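Local structure of putative peptide ABC-transport system periplasmic peptide-binding protein (Campylobacter jejuni, 4OEV) at residues D49-W54 against I65-D70; D82-S87 against I135-K140; V266-I271 against V282-L287. The protein binds nickel(II) outside the cytoplasmic membrane, held here together with oxalate, and probably delivers it to an ABC-type importer. All blocks are in the same frame, centred on the assembly; numbering follows the deposited sequence.

Contact 1. Residues D49-W54 against I65-D70; sequences DLAKSW and IFLRDD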
loop_
_atom_site.group_PDB
_atom_site.type_symbol
_atom_site.label_atom_id
_atom_site.label_comp_id
_atom_site.label_asym_id
_atom_site.label_seq_id
_atom_site.Cartn_x
_atom_site.Cartn_y
_atom_site.Cartn_z
ATOM N N ASP A 49 -10.859 19.141 0.304
ATOM C CA ASP A 49 -9.895 19.436 1.350
ATOM C C ASP A 49 -9.254 20.777 1.044
ATOM O O ASP A 49 -9.847 21.798 1.341
ATOM C CB ASP A 49 -8.829 18.328 1.509
ATOM C CG ASP A 49 -8.026 18.517 2.793
ATOM O OD1 ASP A 49 -8.190 19.635 3.379
ATOM O OD2 ASP A 49 -7.247 17.622 3.206
ATOM N N LEU A 50 -8.087 20.815 0.413
ATOM C CA LEU A 50 -7.539 22.130 0.054
ATOM C C LEU A 50 -8.355 22.735 -1.062
ATOM O O LEU A 50 -8.427 23.981 -1.202
ATOM C CB LEU A 50 -6.074 22.042 -0.359
ATOM C CG LEU A 50 -5.057 21.797 0.758
ATOM C CD1 LEU A 50 -3.648 21.642 0.145
ATOM C CD2 LEU A 50 -5.089 22.909 1.815
ATOM N N ALA A 51 -9.002 21.889 -1.850
ATOM C CA ALA A 51 -9.881 22.392 -2.908
ATOM C C ALA A 51 -11.332 22.446 -2.413
ATOM O O ALA A 51 -11.806 21.469 -1.831
ATOM C CB ALA A 51 -9.767 21.540 -4.158
ATOM N N LYS A 52 -12.020 23.588 -2.613
ATOM C CA LYS A 52 -13.430 23.731 -2.225
ATOM C C LYS A 52 -14.409 22.959 -3.129
ATOM O O LYS A 52 -15.401 22.402 -2.650
ATOM C CB LYS A 52 -13.868 25.243 -2.246
ATOM C CG LYS A 52 -13.129 26.184 -1.290
ATOM C CD LYS A 52 -13.620 27.670 -1.365
ATOM C CE LYS A 52 -13.226 28.454 -0.067
ATOM N NZ LYS A 52 -13.830 29.814 0.141
ATOM N N SER A 53 -14.156 22.965 -4.449
ATOM C CA SER A 53 -14.973 22.218 -5.416
ATOM C C SER A 53 -14.255 22.064 -6.756
ATOM O O SER A 53 -13.144 22.565 -6.946
ATOM C CB SER A 53 -16.312 22.882 -5.670
ATOM O OG SER A 53 -16.174 24.008 -6.542
ATOM N N TRP A 54 -14.911 21.340 -7.658
ATOM C CA TRP A 54 -14.352 21.023 -8.966
ATOM C C TRP A 54 -15.434 20.577 -9.962
ATOM O O TRP A 54 -16.441 19.982 -9.572
ATOM C CB TRP A 54 -13.263 19.932 -8.825
ATOM C CG TRP A 54 -13.702 18.701 -8.080
ATOM C CD1 TRP A 54 -14.313 17.592 -8.594
ATOM C CD2 TRP A 54 -13.601 18.473 -6.662
ATOM N NE1 TRP A 54 -14.566 16.677 -7.590
ATOM C CE2 TRP A 54 -14.150 17.210 -6.397
ATOM C CE3 TRP A 54 -13.073 19.210 -5.603
ATOM C CZ2 TRP A 54 -14.194 16.679 -5.112
ATOM C CZ3 TRP A 54 -13.145 18.690 -4.326
ATOM C CH2 TRP A 54 -13.699 17.445 -4.094
ATOM N N ILE A 65 -10.615 23.273 -11.017
ATOM C CA ILE A 65 -10.559 23.090 -9.560
ATOM C C ILE A 65 -10.524 24.439 -8.822
ATOM O O ILE A 65 -9.703 25.297 -9.153
ATOM C CB ILE A 65 -9.367 22.256 -9.142
ATOM C CG1 ILE A 65 -9.405 20.924 -9.877
ATOM C CG2 ILE A 65 -9.371 22.045 -7.624
ATOM C CD1 ILE A 65 -8.424 19.924 -9.342
ATOM N N PHE A 66 -11.412 24.597 -7.834
ATOM C CA PHE A 66 -11.558 25.839 -7.048
ATOM C C PHE A 66 -11.069 25.649 -5.594
ATOM O O PHE A 66 -11.519 24.742 -4.871
ATOM C CB PHE A 66 -13.019 26.289 -7.106
ATOM C CG PHE A 66 -13.523 26.455 -8.517
ATOM C CD1 PHE A 66 -13.293 27.630 -9.223
ATOM C CD2 PHE A 66 -14.208 25.433 -9.139
ATOM C CE1 PHE A 66 -13.728 27.762 -10.541
ATOM C CE2 PHE A 66 -14.643 25.541 -10.431
ATOM C CZ PHE A 66 -14.411 26.719 -11.148
ATOM N N LEU A 67 -10.121 26.493 -5.192
ATOM C CA LEU A 67 -9.361 26.289 -3.956
ATOM C C LEU A 67 -9.846 27.105 -2.763
ATOM O O LEU A 67 -10.453 28.156 -2.964
ATOM C CB LEU A 67 -7.907 26.638 -4.221
ATOM C CG LEU A 67 -7.395 25.966 -5.504
ATOM C CD1 LEU A 67 -6.003 26.424 -5.775
ATOM C CD2 LEU A 67 -7.436 24.422 -5.276
ATOM N N ARG A 68 -9.515 26.662 -1.539
ATOM C CA ARG A 68 -9.751 27.510 -0.353
ATOM C C ARG A 68 -8.797 28.710 -0.379
ATOM O O ARG A 68 -7.661 28.579 -0.847
ATOM C CB ARG A 68 -9.576 26.713 0.945
ATOM C CG ARG A 68 -10.475 25.501 1.046
ATOM C CD ARG A 68 -10.340 24.757 2.423
ATOM N NE ARG A 68 -10.514 25.668 3.584
ATOM C CZ ARG A 68 -11.194 25.380 4.694
ATOM N NH1 ARG A 68 -11.282 26.263 5.687
ATOM N NH2 ARG A 68 -11.819 24.224 4.816
ATOM N N ASP A 69 -9.251 29.895 0.044
ATOM C CA ASP A 69 -8.310 31.014 0.062
ATOM C C ASP A 69 -7.755 31.238 1.463
ATOM O O ASP A 69 -6.856 32.051 1.666
ATOM C CB ASP A 69 -8.929 32.300 -0.505
ATOM C CG ASP A 69 -10.239 32.696 0.159
ATOM O OD1 ASP A 69 -10.616 32.142 1.207
ATOM O OD2 ASP A 69 -10.885 33.619 -0.380
ATOM N N ASP A 70 -8.211 30.423 2.406
ATOM C CA ASP A 70 -7.893 30.646 3.818
ATOM C C ASP A 70 -6.851 29.689 4.401
ATOM O O ASP A 70 -6.805 29.474 5.611
ATOM C CB ASP A 70 -9.179 30.555 4.651
ATOM C CG ASP A 70 -9.789 29.174 4.636
ATOM O OD1 ASP A 70 -9.436 28.351 3.752
ATOM O OD2 ASP A 70 -10.627 28.903 5.533
HETATM O O HOH W 1 -12.600 21.783 2.542
#
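Lys52 and Arg68 lie across one another at about a right angle, their aliphatic parts meeting where CG of Lys52 comes 3.6 Å from CG of Arg68. Beyond CG the lysine runs extended, so that CD and CE pass over the backbone of Leu67 and Arg68 and the ammonium ends near Asp69, its NZ 4.1 Å from Asp69 OD1, too long for a salt bridge. Arg68 turns instead at chi3, and its guanidinium grips Asp70 side-on: NE donates to OD1 and NH1 to OD2, each on the syn lone pair, with both carboxylate oxygens close to the guanidinium plane. The third nitrogen, NH2, makes a weak, long bond to a water that in turn donates to Asp49 O, a bridge back to the other segment.

Strands 51-56 and 62-67 form an antiparallel beta hairpin at one edge of a four-stranded sheet, and a classic beta bulge interrupts their ladder. Lys52 and Ser53 both face Phe66, whose carbonyl O accepts a bond from Ser53 N at 3.2 Å, in the carbonyl plane on a lone pair, and a weak, bent one (125°) from Lys52 N. In return Phe66 N donates to Ser53 O at 2.8 Å. Arg68 N closes the end of the ladder on Leu50 O, almost straight at 177°.

On one face of the hairpin Ser53 OG, set between the backbone N and the carbonyl carbon (chi1 77°), lies 3.6 Å from CD2 of Phe66, whose ring stacks with His117. On the face of Ile65 and Trp54, Ile65 CG2 reaches Ala51 CB at 3.5 Å, while CG1 of the same isoleucine approaches Trp54 CB; the indole itself leads away to Leu46 and Pro48.

Contact 2. Residues D82-S87 against I135-K140; sequences DDVKFS and IGMLPK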
loop_
_atom_site.group_PDB
_atom_site.type_symbol
_atom_site.label_atom_id
_atom_site.label_comp_id
_atom_site.label_asym_id
_atom_site.label_seq_id
_atom_site.Cartn_x
_atom_site.Cartn_y
_atom_site.Cartn_z
ATOM N N ASP A 82 -0.470 28.854 -7.133
ATOM C CA ASP A 82 0.970 28.689 -7.429
ATOM C C ASP A 82 1.495 27.302 -7.016
ATOM O O ASP A 82 2.255 26.669 -7.735
ATOM C CB ASP A 82 1.789 29.718 -6.681
ATOM C CG ASP A 82 1.813 31.071 -7.374
ATOM O OD1 ASP A 82 1.034 31.271 -8.336
ATOM O OD2 ASP A 82 2.563 31.941 -6.883
ATOM N N ASP A 83 1.121 26.898 -5.816
ATOM C CA ASP A 83 1.542 25.593 -5.233
ATOM C C ASP A 83 1.010 24.404 -5.970
ATOM O O ASP A 83 1.685 23.380 -6.125
ATOM C CB ASP A 83 1.082 25.536 -3.786
ATOM C CG ASP A 83 1.700 26.622 -2.958
ATOM O OD1 ASP A 83 2.945 26.719 -2.975
ATOM O OD2 ASP A 83 0.941 27.374 -2.307
ATOM N N VAL A 84 -0.231 24.518 -6.389
ATOM C CA VAL A 84 -0.909 23.439 -7.029
ATOM C C VAL A 84 -0.276 23.154 -8.385
ATOM O O VAL A 84 -0.055 22.006 -8.750
ATOM C CB VAL A 84 -2.387 23.747 -7.163
ATOM C CG1 VAL A 84 -3.106 22.649 -7.899
ATOM C CG2 VAL A 84 -3.007 23.958 -5.777
ATOM N N LYS A 85 0.028 24.203 -9.143
ATOM C CA LYS A 85 0.678 24.011 -10.412
ATOM C C LYS A 85 2.098 23.540 -10.211
ATOM O O LYS A 85 2.574 22.681 -10.955
ATOM C CB LYS A 85 0.644 25.309 -11.246
ATOM C CG LYS A 85 1.441 25.251 -12.525
ATOM C CD LYS A 85 1.215 26.560 -13.327
ATOM C CE LYS A 85 2.109 26.646 -14.597
ATOM N NZ LYS A 85 1.676 25.737 -15.683
ATOM N N PHE A 86 2.786 24.093 -9.218
ATOM C CA PHE A 86 4.144 23.648 -8.964
ATOM C C PHE A 86 4.138 22.134 -8.632
ATOM O O PHE A 86 4.952 21.379 -9.144
ATOM C CB PHE A 86 4.777 24.443 -7.827
ATOM C CG PHE A 86 6.059 23.856 -7.325
ATOM C CD1 PHE A 86 7.254 24.091 -7.986
ATOM C CD2 PHE A 86 6.064 23.027 -6.202
ATOM C CE1 PHE A 86 8.433 23.534 -7.516
ATOM C CE2 PHE A 86 7.237 22.448 -5.745
ATOM C CZ PHE A 86 8.420 22.692 -6.395
ATOM N N SER A 87 3.222 21.737 -7.752
ATOM C CA SER A 87 3.167 20.336 -7.263
ATOM C C SER A 87 2.881 19.293 -8.331
ATOM O O SER A 87 3.606 18.307 -8.496
ATOM C CB SER A 87 2.099 20.246 -6.177
ATOM O OG SER A 87 2.448 21.054 -5.100
ATOM N N ILE A 135 -3.112 13.391 -2.644
ATOM C CA ILE A 135 -1.702 13.506 -2.244
ATOM C C ILE A 135 -1.411 14.923 -1.771
ATOM O O ILE A 135 -2.043 15.882 -2.246
ATOM C CB ILE A 135 -0.710 13.138 -3.398
ATOM C CG1 ILE A 135 0.680 12.844 -2.842
ATOM C CG2 ILE A 135 -0.628 14.202 -4.471
ATOM C CD1 ILE A 135 0.827 11.461 -2.162
ATOM N N GLY A 136 -0.461 15.058 -0.846
ATOM C CA GLY A 136 -0.149 16.359 -0.278
ATOM C C GLY A 136 0.303 17.347 -1.346
ATOM O O GLY A 136 0.851 16.932 -2.371
ATOM N N MET A 137 0.032 18.648 -1.135
ATOM C CA MET A 137 0.575 19.711 -2.002
ATOM C C MET A 137 1.933 20.186 -1.430
ATOM O O MET A 137 2.186 20.088 -0.214
ATOM C CB MET A 137 -0.430 20.860 -2.145
ATOM C CG MET A 137 -1.731 20.505 -2.898
ATOM S SD MET A 137 -1.478 20.131 -4.648
ATOM C CE MET A 137 -1.347 18.326 -4.474
ATOM N N LEU A 138 2.834 20.569 -2.319
ATOM C CA LEU A 138 4.167 21.052 -1.957
ATOM C C LEU A 138 4.221 22.590 -2.004
ATOM O O LEU A 138 3.481 23.195 -2.772
ATOM C CB LEU A 138 5.224 20.534 -2.918
ATOM C CG LEU A 138 5.400 19.011 -2.932
ATOM C CD1 LEU A 138 6.243 18.645 -4.133
ATOM C CD2 LEU A 138 6.068 18.633 -1.649
ATOM N N PRO A 139 5.132 23.192 -1.220
ATOM C CA PRO A 139 5.292 24.653 -1.222
ATOM C C PRO A 139 6.270 25.164 -2.266
ATOM O O PRO A 139 7.491 25.050 -2.123
ATOM C CB PRO A 139 5.795 24.942 0.196
ATOM C CG PRO A 139 6.503 23.690 0.629
ATOM C CD PRO A 139 5.802 22.568 -0.058
ATOM N N LYS A 140 5.706 25.759 -3.308
ATOM C CA LYS A 140 6.502 26.400 -4.358
ATOM C C LYS A 140 7.558 27.336 -3.792
ATOM O O LYS A 140 8.720 27.262 -4.177
ATOM C CB LYS A 140 5.587 27.141 -5.314
ATOM C CG LYS A 140 6.304 27.928 -6.406
ATOM C CD LYS A 140 5.316 28.338 -7.457
ATOM C CE LYS A 140 5.969 29.074 -8.626
ATOM N NZ LYS A 140 6.337 30.456 -8.229
#
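Helix 81-92 holds the loop that leads into helix 140-143, whose N-cap position is taken by Pro139, and two side chains one turn apart, Asp83 and Ser87, bond to backbone amides of residues 135-140. Lys140 N, the amide right after the N-cap, donates to Asp83 OD1 at 2.9 Å, approaching nearly along the C-O axis; the other carboxylate oxygen, OD2, accepts from Ser80 N and Trp73 NE1, so the group is gripped at both ends. Leu138 N donates to Ser87 OG at 2.8 Å. This hydroxyl gives its own proton to Asp83 O, one turn back, which also takes the helical bond from Ser87 N.

Charge plays a looser part. Lys140 runs extended past Asp82 as far as CE and turns only at chi4, CD coming 3.5 Å from Asp82 O, but its NZ finds its salt bridge with Glu144 and stays 4.3 Å from Asp82 OD2.

Apolar packing fills in around these bonds. Met137, bent at chi2 and chi3, brings SD to 3.9 Å from Ser87 CB and close to Val84. The ring of Phe86, with CG anti to its backbone N (chi1 168°), receives Leu138 CB at its edge, 4.0 Å from CE2. Over one face of the same ring lies CA of Lys140, a CH-pi contact 4.1 Å from the centroid and 20° off the normal.

Contact 3. Residues V266-I271 against V282-L287; sequences VDKESI and VANHPL
A lysine in the first turn of helix 268-274 reaches across to the chain leaving strand 280-282, which pairs antiparallel with the long strand 454-467. Lys268 is buried, and its NZ is met by three oxygen acceptors. It donates to Ala283 O at 2.9 Å, in the plane of that carbonyl, and to Asn284 OD1 at 3.1 Å, from above the amide plane. Its strongest partner is Phe456 O on strand 454-467, so three oxygens share the ammonium, two of them main-chain carbonyls. With no carboxylate among these three, the positive charge would be met by carbonyl dipoles.

Asp267, the N-cap of the helix, uses OD1 to accept from Ser270 N in a weak capping bond of 3.5 Å, and its own N donates to Glu354. In the departing chain Glu288 OE1 takes up the amides of Asn284 and His285. The His285 ring is used at both nitrogens: ND1 accepts from Leu287 N at 3.0 Å, and NE2 bonds to Asn293 OD1.

Val282 stands at about a right angle to both Lys268 and Glu269. Glu269, bent at chi2, brings OE2 to 3.6 Å from CG2 of Val282, a plain close approach. Apolar contact is left to the other methyl, CG1, anti to the valine's backbone N, which lies against the lysine stem, 3.7 Å from Lys268 CB and equally far from Lys268 CD.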
loop_
_atom_site.group_PDB
_atom_site.type_symbol
_atom_site.label_atom_id
_atom_site.label_comp_id
_atom_site.label_asym_id
_atom_site.label_seq_id
_atom_site.Cartn_x
_atom_site.Cartn_y
_atom_site.Cartn_z
ATOM N N VAL A 266 -1.826 -25.358 -2.576
ATOM C CA VAL A 266 -2.032 -24.704 -1.278
ATOM C C VAL A 266 -3.501 -24.740 -0.826
ATOM O O VAL A 266 -4.390 -24.283 -1.541
ATOM C CB VAL A 266 -1.551 -23.207 -1.330
ATOM C CG1 VAL A 266 -1.785 -22.533 0.059
ATOM C CG2 VAL A 266 -0.072 -23.127 -1.710
ATOM N N ASP A 267 -3.752 -25.263 0.369
ATOM C CA ASP A 267 -5.101 -25.279 0.933
ATOM C C ASP A 267 -5.341 -23.968 1.668
ATOM O O ASP A 267 -5.100 -23.864 2.880
ATOM C CB ASP A 267 -5.301 -26.497 1.871
ATOM C CG ASP A 267 -6.734 -26.626 2.395
ATOM O OD1 ASP A 267 -7.601 -25.816 2.001
ATOM O OD2 ASP A 267 -7.008 -27.579 3.158
ATOM N N LYS A 268 -5.802 -22.971 0.912
ATOM C CA LYS A 268 -5.998 -21.622 1.423
ATOM C C LYS A 268 -7.079 -21.580 2.497
ATOM O O LYS A 268 -6.987 -20.788 3.440
ATOM C CB LYS A 268 -6.386 -20.666 0.284
ATOM C CG LYS A 268 -5.414 -20.633 -0.861
ATOM C CD LYS A 268 -5.684 -19.419 -1.716
ATOM C CE LYS A 268 -5.392 -19.659 -3.162
ATOM N NZ LYS A 268 -5.679 -18.404 -4.004
ATOM N N GLU A 269 -8.116 -22.401 2.359
ATOM C CA GLU A 269 -9.176 -22.397 3.376
ATOM C C GLU A 269 -8.603 -22.744 4.744
ATOM O O GLU A 269 -8.934 -22.109 5.742
ATOM C CB GLU A 269 -10.295 -23.379 3.030
ATOM C CG GLU A 269 -11.216 -22.929 1.926
ATOM C CD GLU A 269 -12.071 -21.731 2.325
ATOM O OE1 GLU A 269 -12.346 -21.559 3.539
ATOM O OE2 GLU A 269 -12.468 -20.956 1.420
ATOM N N SER A 270 -7.707 -23.726 4.781
ATOM C CA SER A 270 -7.108 -24.134 6.039
ATOM C C SER A 270 -6.240 -23.046 6.683
ATOM O O SER A 270 -6.205 -22.920 7.910
ATOM C CB SER A 270 -6.283 -25.408 5.832
ATOM O OG SER A 270 -5.438 -25.641 6.943
ATOM N N ILE A 271 -5.545 -22.264 5.863
ATOM C CA ILE A 271 -4.697 -21.182 6.354
ATOM C C ILE A 271 -5.489 -20.089 7.063
ATOM O O ILE A 271 -5.143 -19.649 8.166
ATOM C CB ILE A 271 -3.918 -20.552 5.188
ATOM C CG1 ILE A 271 -2.719 -21.415 4.817
ATOM C CG2 ILE A 271 -3.460 -19.124 5.521
ATOM C CD1 ILE A 271 -2.036 -20.879 3.583
ATOM N N VAL A 282 -10.023 -15.681 2.395
ATOM C CA VAL A 282 -9.214 -16.224 1.293
ATOM C C VAL A 282 -9.169 -15.236 0.118
ATOM O O VAL A 282 -10.219 -14.727 -0.282
ATOM C CB VAL A 282 -9.748 -17.564 0.797
ATOM C CG1 VAL A 282 -8.888 -18.051 -0.403
ATOM C CG2 VAL A 282 -9.766 -18.598 1.955
ATOM N N ALA A 283 -7.960 -14.970 -0.403
ATOM C CA ALA A 283 -7.733 -14.135 -1.567
ATOM C C ALA A 283 -7.473 -14.966 -2.832
ATOM O O ALA A 283 -6.838 -16.023 -2.786
ATOM C CB ALA A 283 -6.544 -13.177 -1.332
ATOM N N ASN A 284 -7.919 -14.430 -3.959
ATOM C CA ASN A 284 -7.732 -15.034 -5.276
ATOM C C ASN A 284 -7.254 -14.017 -6.288
ATOM O O ASN A 284 -6.621 -14.363 -7.271
ATOM C CB ASN A 284 -9.056 -15.657 -5.751
ATOM C CG ASN A 284 -9.292 -17.006 -5.137
ATOM O OD1 ASN A 284 -8.434 -17.892 -5.249
ATOM N ND2 ASN A 284 -10.458 -17.182 -4.483
ATOM N N HIS A 285 -7.559 -12.751 -6.054
ATOM C CA HIS A 285 -7.067 -11.716 -6.976
ATOM C C HIS A 285 -6.974 -10.356 -6.242
ATOM O O HIS A 285 -7.344 -10.278 -5.074
ATOM C CB HIS A 285 -7.949 -11.669 -8.234
ATOM C CG HIS A 285 -9.267 -10.968 -8.068
ATOM N ND1 HIS A 285 -9.378 -9.609 -7.854
ATOM C CD2 HIS A 285 -10.534 -11.431 -8.188
ATOM C CE1 HIS A 285 -10.648 -9.276 -7.795
ATOM N NE2 HIS A 285 -11.376 -10.360 -8.001
ATOM N N PRO A 286 -6.428 -9.305 -6.892
ATOM C CA PRO A 286 -5.989 -8.174 -6.053
ATOM C C PRO A 286 -7.019 -7.049 -5.900
ATOM O O PRO A 286 -6.716 -5.996 -5.292
ATOM C CB PRO A 286 -4.764 -7.671 -6.795
ATOM C CG PRO A 286 -5.103 -7.903 -8.227
ATOM C CD PRO A 286 -6.027 -9.108 -8.294
ATOM N N LEU A 287 -8.241 -7.291 -6.354
ATOM C CA LEU A 287 -9.249 -6.236 -6.317
ATOM C C LEU A 287 -10.561 -6.665 -5.665
ATOM O O LEU A 287 -11.628 -6.163 -6.041
ATOM C CB LEU A 287 -9.509 -5.729 -7.750
ATOM C CG LEU A 287 -8.382 -4.959 -8.426
ATOM C CD1 LEU A 287 -8.696 -4.744 -9.876
ATOM C CD2 LEU A 287 -8.172 -3.607 -7.746
#

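In the fold
The three contacts follow one another along the chain, each closing before the next opens. Contacts 1 and 2 are neighbours, their centres about 13 Å apart, and strand 62-67 of the first leads on to helix 81-92 of the second. They touch: Leu50 CD1 lies 3.8 Å from Met137 CG, and Leu67 CD1 3.9 Å from Val84 CG2, so the start and end of the hairpin pack on loop 135-140 and the helix. Contact 3 lies on the opposite side of the chain's centre, about 42 and 41 Å from them between centres, at the sheet containing strand 454-467. None contains a nickel ligand; they build parts of the solute-binding scaffold on both sides of the molecule.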